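Local coordinates for protein SSD1 (Saccharomyces cerevisiae S288C, PDB 7AM1), which binds mRNA, including its untranslated regions, and represses translation as a non-enzymatic, pseudonuclease member of the RNase II family, at residues E280-S286 with V302-I308; N365-E371 with P474-L480; L480-D484 with T543-I549. One frame throughout, in Å; residues are numbered along the deposited sequence.

Interaction 1: E280-S286 with V302-I308; sequences EKLFVAS and VSELGDI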
ATOM      1  N   GLU A 280      21.886 -10.148  15.599  1.00 66.81           N
ATOM      2  CA  GLU A 280      21.514 -10.258  14.193  1.00 65.79           C
ATOM      3  C   GLU A 280      20.420 -11.299  13.976  1.00 61.67           C
ATOM      4  O   GLU A 280      20.251 -11.798  12.858  1.00 60.75           O
ATOM      5  CB  GLU A 280      22.746 -10.598  13.350  1.00 70.15           C
ATOM      6  CG  GLU A 280      23.833  -9.521  13.387  1.00 73.48           C
ATOM      7  CD  GLU A 280      23.709  -8.481  12.289  1.00 75.36           C
ATOM      8  OE1 GLU A 280      23.799  -8.839  11.096  1.00 76.54           O
ATOM      9  OE2 GLU A 280      23.531  -7.292  12.628  1.00 75.64           O
ATOM     10  N   LYS A 281      19.679 -11.642  15.028  1.00 58.42           N
ATOM     11  CA  LYS A 281      18.591 -12.603  14.941  1.00 56.54           C
ATOM     12  C   LYS A 281      17.254 -11.872  14.963  1.00 53.26           C
ATOM     13  O   LYS A 281      17.105 -10.845  15.635  1.00 51.17           O
ATOM     14  CB  LYS A 281      18.647 -13.607  16.095  1.00 59.00           C
ATOM     15  CG  LYS A 281      19.865 -14.526  16.071  1.00 62.17           C
ATOM     16  CD  LYS A 281      19.832 -15.506  14.909  1.00 63.29           C
ATOM     17  CE  LYS A 281      21.020 -16.459  14.960  1.00 65.12           C
ATOM     18  NZ  LYS A 281      20.803 -17.682  14.140  1.00 65.89           N
ATOM     19  N   LEU A 282      16.288 -12.397  14.222  1.00 54.23           N
ATOM     20  CA  LEU A 282      14.941 -11.847  14.201  1.00 54.21           C
ATOM     21  C   LEU A 282      14.047 -12.684  15.104  1.00 52.27           C
ATOM     22  O   LEU A 282      14.048 -13.917  15.016  1.00 54.32           O
ATOM     23  CB  LEU A 282      14.383 -11.815  12.779  1.00 57.07           C
ATOM     24  CG  LEU A 282      14.768 -10.594  11.941  1.00 59.78           C
ATOM     25  CD1 LEU A 282      14.152 -10.691  10.554  1.00 60.57           C
ATOM     26  CD2 LEU A 282      14.346  -9.293  12.615  1.00 59.94           C
ATOM     27  N   PHE A 283      13.310 -12.014  15.982  1.00 48.03           N
ATOM     28  CA  PHE A 283      12.322 -12.660  16.828  1.00 46.77           C
ATOM     29  C   PHE A 283      10.944 -12.087  16.529  1.00 44.16           C
ATOM     30  O   PHE A 283      10.806 -11.005  15.951  1.00 41.51           O
ATOM     31  CB  PHE A 283      12.653 -12.466  18.311  1.00 48.78           C
ATOM     32  CG  PHE A 283      13.964 -13.077  18.726  1.00 51.36           C
ATOM     33  CD1 PHE A 283      15.136 -12.353  18.612  1.00 51.06           C
ATOM     34  CD2 PHE A 283      14.027 -14.366  19.227  1.00 54.40           C
ATOM     35  CE1 PHE A 283      16.350 -12.898  18.993  1.00 52.62           C
ATOM     36  CE2 PHE A 283      15.241 -14.916  19.612  1.00 56.11           C
ATOM     37  CZ  PHE A 283      16.400 -14.181  19.490  1.00 55.05           C
ATOM     38  N   VAL A 284       9.917 -12.827  16.928  1.00 45.34           N
ATOM     39  CA  VAL A 284       8.543 -12.342  16.913  1.00 45.57           C
ATOM     40  C   VAL A 284       8.091 -12.198  18.359  1.00 45.26           C
ATOM     41  O   VAL A 284       8.318 -13.098  19.178  1.00 46.18           O
ATOM     42  CB  VAL A 284       7.616 -13.283  16.128  1.00 48.14           C
ATOM     43  CG1 VAL A 284       6.194 -12.751  16.137  1.00 48.08           C
ATOM     44  CG2 VAL A 284       8.108 -13.438  14.693  1.00 49.27           C
ATOM     45  N   ALA A 285       7.470 -11.063  18.678  1.00 44.95           N
ATOM     46  CA  ALA A 285       7.008 -10.773  20.027  1.00 46.77           C
ATOM     47  C   ALA A 285       5.550 -10.331  19.996  1.00 47.02           C
ATOM     48  O   ALA A 285       5.007  -9.965  18.950  1.00 45.65           O
ATOM     49  CB  ALA A 285       7.874  -9.692  20.689  1.00 48.12           C
ATOM     50  N   SER A 286       4.919 -10.372  21.168  1.00 46.45           N
ATOM     51  CA  SER A 286       3.572  -9.852  21.356  1.00 46.63           C
ATOM     52  C   SER A 286       3.543  -8.991  22.609  1.00 44.56           C
ATOM     53  O   SER A 286       4.341  -9.183  23.529  1.00 42.46           O
ATOM     54  CB  SER A 286       2.531 -10.981  21.484  1.00 51.41           C
ATOM     55  OG  SER A 286       2.375 -11.672  20.256  1.00 54.62           O
ATOM     56  N   VAL A 302       7.437 -14.887  20.968  1.00 59.32           N
ATOM     57  CA  VAL A 302       6.647 -15.903  20.297  1.00 57.88           C
ATOM     58  C   VAL A 302       7.520 -16.856  19.495  1.00 59.42           C
ATOM     59  O   VAL A 302       7.311 -18.070  19.534  1.00 62.35           O
ATOM     60  CB  VAL A 302       5.587 -15.233  19.394  1.00 54.27           C
ATOM     61  CG1 VAL A 302       4.902 -16.272  18.523  1.00 53.88           C
ATOM     62  CG2 VAL A 302       4.581 -14.466  20.238  1.00 53.86           C
ATOM     63  N   SER A 303       8.513 -16.331  18.779  1.00 56.73           N
ATOM     64  CA  SER A 303       9.326 -17.167  17.913  1.00 56.07           C
ATOM     65  C   SER A 303      10.693 -16.537  17.704  1.00 55.71           C
ATOM     66  O   SER A 303      10.886 -15.331  17.880  1.00 53.06           O
ATOM     67  CB  SER A 303       8.641 -17.381  16.553  1.00 54.81           C
ATOM     68  OG  SER A 303       7.319 -17.865  16.713  1.00 55.73           O
ATOM     69  N   GLU A 304      11.647 -17.390  17.339  1.00 59.95           N
ATOM     70  CA  GLU A 304      12.930 -16.979  16.785  1.00 61.23           C
ATOM     71  C   GLU A 304      12.922 -17.346  15.307  1.00 59.88           C
ATOM     72  O   GLU A 304      12.808 -18.527  14.959  1.00 60.19           O
ATOM     73  CB  GLU A 304      14.092 -17.661  17.503  1.00 65.48           C
ATOM     74  CG  GLU A 304      15.465 -17.220  17.014  1.00 67.41           C
ATOM     75  CD  GLU A 304      16.590 -17.893  17.775  1.00 70.69           C
ATOM     76  OE1 GLU A 304      16.300 -18.534  18.810  1.00 72.19           O
ATOM     77  OE2 GLU A 304      17.760 -17.771  17.349  1.00 71.72           O
ATOM     78  N   LEU A 305      13.030 -16.341  14.442  1.00 57.60           N
ATOM     79  CA  LEU A 305      12.871 -16.571  13.012  1.00 59.32           C
ATOM     80  C   LEU A 305      14.165 -17.026  12.345  1.00 62.81           C
ATOM     81  O   LEU A 305      14.128 -17.873  11.446  1.00 65.93           O
ATOM     82  CB  LEU A 305      12.353 -15.303  12.334  1.00 57.67           C
ATOM     83  CG  LEU A 305      10.953 -14.840  12.746  1.00 57.03           C
ATOM     84  CD1 LEU A 305      10.530 -13.655  11.883  1.00 55.91           C
ATOM     85  CD2 LEU A 305       9.932 -15.969  12.664  1.00 57.79           C
ATOM     86  N   GLY A 306      15.306 -16.469  12.750  1.00 61.37           N
ATOM     87  CA  GLY A 306      16.582 -16.820  12.172  1.00 59.91           C
ATOM     88  C   GLY A 306      17.389 -15.585  11.840  1.00 56.29           C
ATOM     89  O   GLY A 306      17.121 -14.488  12.344  1.00 53.32           O
ATOM     90  N   ASP A 307      18.385 -15.772  10.976  1.00 57.25           N
ATOM     91  CA  ASP A 307      19.303 -14.691  10.640  1.00 58.08           C
ATOM     92  C   ASP A 307      18.575 -13.560   9.923  1.00 55.90           C
ATOM     93  O   ASP A 307      17.741 -13.784   9.040  1.00 54.51           O
ATOM     94  CB  ASP A 307      20.449 -15.223   9.778  1.00 61.37           C
ATOM     95  CG  ASP A 307      21.384 -16.142  10.550  1.00 65.41           C
ATOM     96  OD1 ASP A 307      21.433 -16.041  11.796  1.00 66.24           O
ATOM     97  OD2 ASP A 307      22.072 -16.967   9.913  1.00 67.74           O
ATOM     98  N   ILE A 308      18.918 -12.330  10.310  1.00 56.99           N
ATOM     99  CA  ILE A 308      18.178 -11.148   9.884  1.00 57.09           C
ATOM    100  C   ILE A 308      18.234 -10.951   8.374  1.00 55.88           C
ATOM    101  O   ILE A 308      17.294 -10.407   7.780  1.00 55.11           O
ATOM    102  CB  ILE A 308      18.718  -9.918  10.639  1.00 59.49           C
ATOM    103  CG1 ILE A 308      17.835  -8.701  10.392  1.00 59.68           C
ATOM    104  CG2 ILE A 308      20.146  -9.620  10.210  1.00 60.99           C
ATOM    105  CD1 ILE A 308      18.168  -7.537  11.290  1.00 60.47           C
TER

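Interaction 2: N365-E371 with P474-L480; sequences NIFAISE and PSNILSL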
ATOM      1  N   ASN A 365     -19.428 -17.760 -25.589  1.00 47.07           N
ATOM      2  CA  ASN A 365     -17.982 -17.927 -25.696  1.00 49.22           C
ATOM      3  C   ASN A 365     -17.378 -17.281 -24.452  1.00 45.16           C
ATOM      4  O   ASN A 365     -16.969 -16.121 -24.464  1.00 44.11           O
ATOM      5  CB  ASN A 365     -17.439 -17.310 -26.976  1.00 52.58           C
ATOM      6  CG  ASN A 365     -15.964 -17.606 -27.184  1.00 55.74           C
ATOM      7  OD1 ASN A 365     -15.276 -18.079 -26.278  1.00 55.45           O
ATOM      8  ND2 ASN A 365     -15.474 -17.332 -28.385  1.00 58.34           N
ATOM      9  N   ILE A 366     -17.361 -18.035 -23.365  1.00 47.13           N
ATOM     10  CA  ILE A 366     -16.865 -17.542 -22.086  1.00 45.50           C
ATOM     11  C   ILE A 366     -15.360 -17.753 -22.035  1.00 46.85           C
ATOM     12  O   ILE A 366     -14.868 -18.862 -22.281  1.00 49.10           O
ATOM     13  CB  ILE A 366     -17.561 -18.253 -20.916  1.00 47.36           C
ATOM     14  CG1 ILE A 366     -19.033 -17.847 -20.852  1.00 49.91           C
ATOM     15  CG2 ILE A 366     -16.888 -17.900 -19.592  1.00 45.03           C
ATOM     16  CD1 ILE A 366     -19.883 -18.760 -20.004  1.00 52.38           C
ATOM     17  N   PHE A 367     -14.621 -16.699 -21.726  1.00 43.34           N
ATOM     18  CA  PHE A 367     -13.193 -16.841 -21.496  1.00 45.83           C
ATOM     19  C   PHE A 367     -12.902 -16.549 -20.033  1.00 43.34           C
ATOM     20  O   PHE A 367     -13.332 -15.524 -19.494  1.00 40.82           O
ATOM     21  CB  PHE A 367     -12.362 -15.945 -22.428  1.00 50.52           C
ATOM     22  CG  PHE A 367     -12.758 -14.496 -22.433  1.00 54.40           C
ATOM     23  CD1 PHE A 367     -13.812 -14.056 -23.210  1.00 56.86           C
ATOM     24  CD2 PHE A 367     -12.048 -13.567 -21.686  1.00 55.56           C
ATOM     25  CE1 PHE A 367     -14.173 -12.721 -23.226  1.00 57.40           C
ATOM     26  CE2 PHE A 367     -12.403 -12.228 -21.700  1.00 56.06           C
ATOM     27  CZ  PHE A 367     -13.469 -11.807 -22.471  1.00 56.51           C
ATOM     28  N   ALA A 368     -12.209 -17.481 -19.390  1.00 45.45           N
ATOM     29  CA  ALA A 368     -11.765 -17.291 -18.022  1.00 45.25           C
ATOM     30  C   ALA A 368     -10.500 -16.447 -18.035  1.00 44.12           C
ATOM     31  O   ALA A 368      -9.660 -16.589 -18.927  1.00 44.33           O
ATOM     32  CB  ALA A 368     -11.504 -18.638 -17.353  1.00 46.35           C
ATOM     33  N   ILE A 369     -10.384 -15.543 -17.067  1.00 42.78           N
ATOM     34  CA  ILE A 369      -9.203 -14.699 -16.917  1.00 43.49           C
ATOM     35  C   ILE A 369      -8.307 -15.295 -15.843  1.00 43.04           C
ATOM     36  O   ILE A 369      -8.754 -15.549 -14.717  1.00 40.96           O
ATOM     37  CB  ILE A 369      -9.586 -13.248 -16.574  1.00 44.91           C
ATOM     38  CG1 ILE A 369     -10.577 -12.705 -17.609  1.00 48.37           C
ATOM     39  CG2 ILE A 369      -8.343 -12.376 -16.470  1.00 44.68           C
ATOM     40  CD1 ILE A 369      -9.965 -12.457 -18.978  1.00 51.06           C
ATOM     41  N   SER A 370      -7.046 -15.519 -16.189  1.00 47.95           N
ATOM     42  CA  SER A 370      -6.049 -16.001 -15.249  1.00 50.17           C
ATOM     43  C   SER A 370      -5.038 -14.899 -14.966  1.00 47.55           C
ATOM     44  O   SER A 370      -4.724 -14.075 -15.831  1.00 47.29           O
ATOM     45  CB  SER A 370      -5.334 -17.245 -15.785  1.00 54.95           C
ATOM     46  OG  SER A 370      -4.544 -16.935 -16.917  1.00 57.14           O
ATOM     47  N   GLU A 371      -4.533 -14.895 -13.741  1.00 43.70           N
ATOM     48  CA  GLU A 371      -3.510 -13.954 -13.312  1.00 42.67           C
ATOM     49  C   GLU A 371      -2.243 -14.737 -13.000  1.00 44.17           C
ATOM     50  O   GLU A 371      -2.300 -15.819 -12.406  1.00 43.74           O
ATOM     51  CB  GLU A 371      -4.003 -13.153 -12.101  1.00 42.68           C
ATOM     52  CG  GLU A 371      -5.203 -12.251 -12.441  1.00 43.06           C
ATOM     53  CD  GLU A 371      -5.913 -11.666 -11.224  1.00 43.12           C
ATOM     54  OE1 GLU A 371      -6.601 -12.422 -10.494  1.00 41.87           O
ATOM     55  OE2 GLU A 371      -5.800 -10.437 -11.013  1.00 43.57           O
ATOM     56  N   PRO A 474     -16.007 -22.624 -19.505  1.00 51.10           N
ATOM     57  CA  PRO A 474     -15.252 -21.705 -20.368  1.00 50.14           C
ATOM     58  C   PRO A 474     -14.827 -22.355 -21.676  1.00 52.14           C
ATOM     59  O   PRO A 474     -14.469 -23.533 -21.727  1.00 54.58           O
ATOM     60  CB  PRO A 474     -14.038 -21.326 -19.509  1.00 49.18           C
ATOM     61  CG  PRO A 474     -14.483 -21.552 -18.104  1.00 48.31           C
ATOM     62  CD  PRO A 474     -15.418 -22.724 -18.157  1.00 49.35           C
ATOM     63  N   SER A 475     -14.877 -21.565 -22.743  1.00 50.79           N
ATOM     64  CA  SER A 475     -14.335 -21.991 -24.024  1.00 52.38           C
ATOM     65  C   SER A 475     -12.855 -21.677 -24.141  1.00 53.07           C
ATOM     66  O   SER A 475     -12.140 -22.358 -24.885  1.00 53.90           O
ATOM     67  CB  SER A 475     -15.097 -21.320 -25.168  1.00 52.79           C
ATOM     68  OG  SER A 475     -16.416 -21.823 -25.246  1.00 53.97           O
ATOM     69  N   ASN A 476     -12.390 -20.662 -23.418  1.00 51.98           N
ATOM     70  CA  ASN A 476     -11.011 -20.213 -23.507  1.00 51.82           C
ATOM     71  C   ASN A 476     -10.574 -19.696 -22.147  1.00 49.31           C
ATOM     72  O   ASN A 476     -11.396 -19.352 -21.295  1.00 47.21           O
ATOM     73  CB  ASN A 476     -10.851 -19.119 -24.567  1.00 52.67           C
ATOM     74  CG  ASN A 476     -11.190 -19.607 -25.956  1.00 55.31           C
ATOM     75  OD1 ASN A 476     -12.281 -19.352 -26.472  1.00 59.59           O
ATOM     76  ND2 ASN A 476     -10.258 -20.320 -26.569  1.00 52.92           N
ATOM     77  N   ILE A 477      -9.261 -19.649 -21.950  1.00 49.44           N
ATOM     78  CA  ILE A 477      -8.667 -19.032 -20.771  1.00 49.25           C
ATOM     79  C   ILE A 477      -7.508 -18.168 -21.244  1.00 51.07           C
ATOM     80  O   ILE A 477      -6.620 -18.651 -21.957  1.00 50.94           O
ATOM     81  CB  ILE A 477      -8.197 -20.069 -19.737  1.00 48.92           C
ATOM     82  CG1 ILE A 477      -7.635 -19.353 -18.506  1.00 48.66           C
ATOM     83  CG2 ILE A 477      -7.166 -21.012 -20.335  1.00 49.57           C
ATOM     84  CD1 ILE A 477      -7.594 -20.222 -17.265  1.00 49.73           C
ATOM     85  N   LEU A 478      -7.538 -16.889 -20.874  1.00 54.77           N
ATOM     86  CA  LEU A 478      -6.500 -15.931 -21.225  1.00 57.72           C
ATOM     87  C   LEU A 478      -5.882 -15.365 -19.956  1.00 54.97           C
ATOM     88  O   LEU A 478      -6.595 -15.055 -18.996  1.00 54.77           O
ATOM     89  CB  LEU A 478      -7.053 -14.771 -22.063  1.00 62.31           C
ATOM     90  CG  LEU A 478      -7.351 -15.016 -23.539  1.00 68.34           C
ATOM     91  CD1 LEU A 478      -8.012 -13.785 -24.137  1.00 70.38           C
ATOM     92  CD2 LEU A 478      -6.084 -15.369 -24.298  1.00 70.44           C
ATOM     93  N   SER A 479      -4.559 -15.230 -19.956  1.00 51.01           N
ATOM     94  CA  SER A 479      -3.899 -14.444 -18.929  1.00 47.51           C
ATOM     95  C   SER A 479      -4.001 -12.965 -19.279  1.00 45.47           C
ATOM     96  O   SER A 479      -4.213 -12.589 -20.435  1.00 43.95           O
ATOM     97  CB  SER A 479      -2.427 -14.831 -18.794  1.00 46.73           C
ATOM     98  OG  SER A 479      -1.712 -14.433 -19.947  1.00 46.02           O
ATOM     99  N   LEU A 480      -3.834 -12.119 -18.260  1.00 46.78           N
ATOM    100  CA  LEU A 480      -3.827 -10.682 -18.501  1.00 49.22           C
ATOM    101  C   LEU A 480      -2.711 -10.294 -19.460  1.00 52.42           C
ATOM    102  O   LEU A 480      -2.862  -9.346 -20.237  1.00 51.61           O
ATOM    103  CB  LEU A 480      -3.687  -9.924 -17.180  1.00 48.57           C
ATOM    104  CG  LEU A 480      -4.896  -9.993 -16.245  1.00 48.60           C
ATOM    105  CD1 LEU A 480      -4.590  -9.319 -14.914  1.00 47.88           C
ATOM    106  CD2 LEU A 480      -6.118  -9.354 -16.891  1.00 49.11           C
TER
HETATM  107  O   HOH W   1     -18.110 -20.789 -23.303  1.00 40.95           O

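Interaction 3: L480-D484 with T543-I549; sequences LEQLD and TLGFVVI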
ATOM      1  N   LEU A 480      -3.834 -12.119 -18.260  1.00 46.78           N
ATOM      2  CA  LEU A 480      -3.827 -10.682 -18.501  1.00 49.22           C
ATOM      3  C   LEU A 480      -2.711 -10.294 -19.460  1.00 52.42           C
ATOM      4  O   LEU A 480      -2.862  -9.346 -20.237  1.00 51.61           O
ATOM      5  CB  LEU A 480      -3.687  -9.924 -17.180  1.00 48.57           C
ATOM      6  CG  LEU A 480      -4.896  -9.993 -16.245  1.00 48.60           C
ATOM      7  CD1 LEU A 480      -4.590  -9.319 -14.914  1.00 47.88           C
ATOM      8  CD2 LEU A 480      -6.118  -9.354 -16.891  1.00 49.11           C
ATOM      9  N   GLU A 481      -1.588 -11.016 -19.421  1.00 57.67           N
ATOM     10  CA  GLU A 481      -0.521 -10.768 -20.383  1.00 60.21           C
ATOM     11  C   GLU A 481      -0.984 -11.108 -21.792  1.00 58.92           C
ATOM     12  O   GLU A 481      -0.744 -10.344 -22.734  1.00 59.45           O
ATOM     13  CB  GLU A 481       0.722 -11.580 -20.020  1.00 64.27           C
ATOM     14  CG  GLU A 481       1.473 -11.078 -18.794  1.00 66.27           C
ATOM     15  CD  GLU A 481       0.730 -11.337 -17.497  1.00 68.09           C
ATOM     16  OE1 GLU A 481      -0.069 -12.297 -17.450  1.00 69.46           O
ATOM     17  OE2 GLU A 481       0.941 -10.578 -16.525  1.00 68.03           O
ATOM     18  N   GLN A 482      -1.663 -12.246 -21.950  1.00 55.03           N
ATOM     19  CA  GLN A 482      -2.209 -12.608 -23.251  1.00 54.08           C
ATOM     20  C   GLN A 482      -3.297 -11.633 -23.680  1.00 48.13           C
ATOM     21  O   GLN A 482      -3.370 -11.258 -24.855  1.00 45.66           O
ATOM     22  CB  GLN A 482      -2.755 -14.035 -23.210  1.00 59.23           C
ATOM     23  CG  GLN A 482      -1.685 -15.095 -23.029  1.00 64.41           C
ATOM     24  CD  GLN A 482      -2.264 -16.481 -22.840  1.00 68.18           C
ATOM     25  OE1 GLN A 482      -3.360 -16.642 -22.304  1.00 67.53           O
ATOM     26  NE2 GLN A 482      -1.530 -17.495 -23.291  1.00 71.09           N
ATOM     27  N   LEU A 483      -4.156 -11.215 -22.745  1.00 46.94           N
ATOM     28  CA  LEU A 483      -5.161 -10.207 -23.065  1.00 46.20           C
ATOM     29  C   LEU A 483      -4.499  -8.935 -23.579  1.00 48.00           C
ATOM     30  O   LEU A 483      -4.924  -8.361 -24.587  1.00 47.51           O
ATOM     31  CB  LEU A 483      -6.023  -9.911 -21.833  1.00 43.66           C
ATOM     32  CG  LEU A 483      -7.071  -8.808 -22.005  1.00 43.34           C
ATOM     33  CD1 LEU A 483      -8.049  -9.152 -23.119  1.00 43.88           C
ATOM     34  CD2 LEU A 483      -7.821  -8.559 -20.707  1.00 43.36           C
ATOM     35  N   ASP A 484      -3.446  -8.484 -22.894  1.00 50.79           N
ATOM     36  CA  ASP A 484      -2.719  -7.299 -23.338  1.00 55.40           C
ATOM     37  C   ASP A 484      -2.183  -7.474 -24.752  1.00 58.08           C
ATOM     38  O   ASP A 484      -2.344  -6.592 -25.603  1.00 58.73           O
ATOM     39  CB  ASP A 484      -1.580  -7.004 -22.368  1.00 57.86           C
ATOM     40  CG  ASP A 484      -1.972  -6.008 -21.318  1.00 59.91           C
ATOM     41  OD1 ASP A 484      -2.372  -4.884 -21.688  1.00 59.13           O
ATOM     42  OD2 ASP A 484      -1.912  -6.362 -20.124  1.00 62.64           O
ATOM     43  N   THR A 543      -1.265  -2.496 -16.613  1.00 36.67           N
ATOM     44  CA  THR A 543      -1.434  -2.727 -18.041  1.00 36.51           C
ATOM     45  C   THR A 543      -2.873  -2.451 -18.463  1.00 36.51           C
ATOM     46  O   THR A 543      -3.805  -2.472 -17.654  1.00 35.70           O
ATOM     47  CB  THR A 543      -1.060  -4.161 -18.433  1.00 37.52           C
ATOM     48  OG1 THR A 543      -2.018  -5.078 -17.890  1.00 36.93           O
ATOM     49  CG2 THR A 543       0.325  -4.522 -17.924  1.00 39.01           C
ATOM     50  N   LEU A 544      -3.039  -2.209 -19.763  1.00 35.71           N
ATOM     51  CA  LEU A 544      -4.369  -2.013 -20.324  1.00 36.84           C
ATOM     52  C   LEU A 544      -5.273  -3.198 -20.019  1.00 36.27           C
ATOM     53  O   LEU A 544      -6.429  -3.018 -19.626  1.00 35.13           O
ATOM     54  CB  LEU A 544      -4.258  -1.783 -21.831  1.00 37.73           C
ATOM     55  CG  LEU A 544      -5.557  -1.658 -22.625  1.00 37.91           C
ATOM     56  CD1 LEU A 544      -6.422  -0.556 -22.036  1.00 38.92           C
ATOM     57  CD2 LEU A 544      -5.263  -1.387 -24.098  1.00 39.18           C
ATOM     58  N   GLY A 545      -4.760  -4.419 -20.184  1.00 38.93           N
ATOM     59  CA  GLY A 545      -5.572  -5.595 -19.915  1.00 40.38           C
ATOM     60  C   GLY A 545      -6.099  -5.615 -18.494  1.00 41.13           C
ATOM     61  O   GLY A 545      -7.283  -5.872 -18.258  1.00 41.08           O
ATOM     62  N   PHE A 546      -5.223  -5.344 -17.523  1.00 38.90           N
ATOM     63  CA  PHE A 546      -5.679  -5.280 -16.140  1.00 36.42           C
ATOM     64  C   PHE A 546      -6.755  -4.213 -15.969  1.00 35.58           C
ATOM     65  O   PHE A 546      -7.765  -4.444 -15.297  1.00 35.69           O
ATOM     66  CB  PHE A 546      -4.515  -4.995 -15.192  1.00 35.21           C
ATOM     67  CG  PHE A 546      -4.961  -4.708 -13.779  1.00 34.54           C
ATOM     68  CD1 PHE A 546      -5.187  -5.743 -12.884  1.00 36.19           C
ATOM     69  CD2 PHE A 546      -5.206  -3.409 -13.362  1.00 33.31           C
ATOM     70  CE1 PHE A 546      -5.624  -5.484 -11.583  1.00 36.16           C
ATOM     71  CE2 PHE A 546      -5.647  -3.148 -12.068  1.00 32.72           C
ATOM     72  CZ  PHE A 546      -5.854  -4.186 -11.180  1.00 34.34           C
ATOM     73  N   VAL A 547      -6.557  -3.038 -16.572  1.00 34.80           N
ATOM     74  CA  VAL A 547      -7.491  -1.933 -16.378  1.00 34.14           C
ATOM     75  C   VAL A 547      -8.852  -2.280 -16.968  1.00 35.30           C
ATOM     76  O   VAL A 547      -9.896  -1.969 -16.380  1.00 34.40           O
ATOM     77  CB  VAL A 547      -6.919  -0.644 -16.996  1.00 35.55           C
ATOM     78  CG1 VAL A 547      -7.962   0.464 -17.010  1.00 37.51           C
ATOM     79  CG2 VAL A 547      -5.684  -0.191 -16.236  1.00 33.89           C
ATOM     80  N   VAL A 548      -8.864  -2.929 -18.137  1.00 36.60           N
ATOM     81  CA  VAL A 548     -10.119  -3.351 -18.758  1.00 37.27           C
ATOM     82  C   VAL A 548     -10.896  -4.262 -17.815  1.00 35.99           C
ATOM     83  O   VAL A 548     -12.069  -4.016 -17.507  1.00 35.23           O
ATOM     84  CB  VAL A 548      -9.845  -4.047 -20.106  1.00 39.32           C
ATOM     85  CG1 VAL A 548     -11.085  -4.793 -20.586  1.00 39.74           C
ATOM     86  CG2 VAL A 548      -9.415  -3.041 -21.147  1.00 39.35           C
ATOM     87  N   ILE A 549     -10.251  -5.333 -17.349  1.00 34.34           N
ATOM     88  CA  ILE A 549     -10.924  -6.266 -16.456  1.00 34.78           C
ATOM     89  C   ILE A 549     -11.238  -5.596 -15.124  1.00 34.28           C
ATOM     90  O   ILE A 549     -12.272  -5.887 -14.511  1.00 33.99           O
ATOM     91  CB  ILE A 549     -10.066  -7.532 -16.260  1.00 35.89           C
ATOM     92  CG1 ILE A 549      -9.808  -8.230 -17.604  1.00 37.55           C
ATOM     93  CG2 ILE A 549     -10.708  -8.467 -15.240  1.00 36.54           C
ATOM     94  CD1 ILE A 549     -11.060  -8.650 -18.381  1.00 38.34           C
TER

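Interaction 1: E280-S286 with V302-I308
A bulged beta hairpin of the second cold-shock domain, an OB-type fold, brings these antiparallel strands together; 302-307 lies on strand 298-307, an outermost strand of its five-stranded sheet. The ladder runs through G306 O to L282 N (2.9 Å), L305 N to L282 O (2.7 Å) and S303 O to V284 N (2.8 Å). At V284 a classic bulge intervenes: V302 N (2.7 Å) and S303 N (3.3 Å) both donate to V284 O. A second bulge between L282 and F283 turns L305 CB toward L282 CB (4.1 Å) and L305 CD1 toward V284 CG2 (3.7 Å). L282, V284 and L305 form an apolar patch, helix 311-321 covering L282 and L305. A CB on G306 would jam against the preceding carbonyl O, so this position calls for glycine. Main-chain bonds thus hold the edge strand, apolar groups pack under the helix, F283 is buried against F250 on the other face, and a K281 NZ to D307 OD1 salt bridge (2.9 Å) ties the more exposed end.

Interaction 2: N365-E371 with P474-L480
Strands 367-370 and 476-479 run parallel, their axes 4.3 Å apart at closest approach and inclined by 28°. N476 O accepts from A368 N (2.8 Å), A368 O from L478 N (2.9 Å), and L478 O from S370 N (2.9 Å), the alternation expected of a parallel ladder. I366 O receives both S475 N (2.7 Å) and N476 N (3.3 Å), and at the far end L480 N, already helical, reaches S370 O (3.2 Å). A water bridges I366 N (2.9 Å) and S475 OG (2.8 Å). Among the side chains, A368 CB rests against P474 CG (4.2 Å) and I477 CG1 (4.1 Å), whereas the face bearing F367, I369 and L478 turns to helices: F367 and L478 meet helix 495-510, and I369 CG2 touches L480 CD2 (3.8 Å). S479 is the N-cap of the next helix, its OG accepting from Q482 N. Strand 476-479, an outermost strand of the RNB-domain sheet, is therefore held mainly by main-chain bonds, with apolar packing on both faces.

Interaction 3: L480-D484 with T543-I549
Helix N-termini expose backbone amides that have no carbonyl of a preceding turn to bind, and the polar part of this contact illustrates how a carboxylate from another helix can serve them. D484 OD1 accepts from G545 N at 2.9 Å, while D484 OD2 accepts from T543 OG1 at 2.6 Å. T543 is the N-cap of helix 544-568: the same OG1 receives F546 N at 3.2 Å, so the threonine hydroxyl donates to D484 and accepts from its own helix. Together the two residues satisfy amides of the first turn, and the negative charge lies at the helix end where the dipole would suit it.

Steric fit comes next. The segment axes cross at 104° and approach to 8.4 Å, and the CA atoms of D484 and G545 are only 4.8 Å apart. A CB on G545 would stand 2.9 Å from D484 OD2, a clash, and 3.1 Å from L480 O, so glycine permits this close approach.

The apolar part lies beside that polar site. L480 CD2 and L483 CD2 meet I549 CG1 at 3.9 and 3.7 Å, and L483 CD2 also lies 3.7 Å from G545 O. L480 CD1 touches the edge of the F546 ring at CD1 (4.2 Å).

Within the RNB domain, this crossing joins the short helix 480-488 to the start of the long helix 544-568. I549 also packs on strands 367-370 and 378-384, and helix 495-510 lies against L483, L544 and V548.

Interactions 2 and 3 form one continuous region of the RNB domain, their centres about 12 Å apart. They share L480, where strand 476-479 gives way to helix 480-488, and the side chains of I369 and I549 also meet between them. Interaction 1 belongs to the second cold-shock domain and touches neither. Buried residues include L282, F283 and V284 in interaction 1, F367, A368 and I369 in interaction 2, and L483, G545 and I549 in interaction 3; E304, D307, N476 and T543 are exposed. Interactions 1 and 2 both secure an outermost strand by main-chain hydrogen bonds, one antiparallel and bulged, the other parallel, in constant register from F367 to S370. Interaction 3 depends instead on a carboxylate, a glycine and apolar packing.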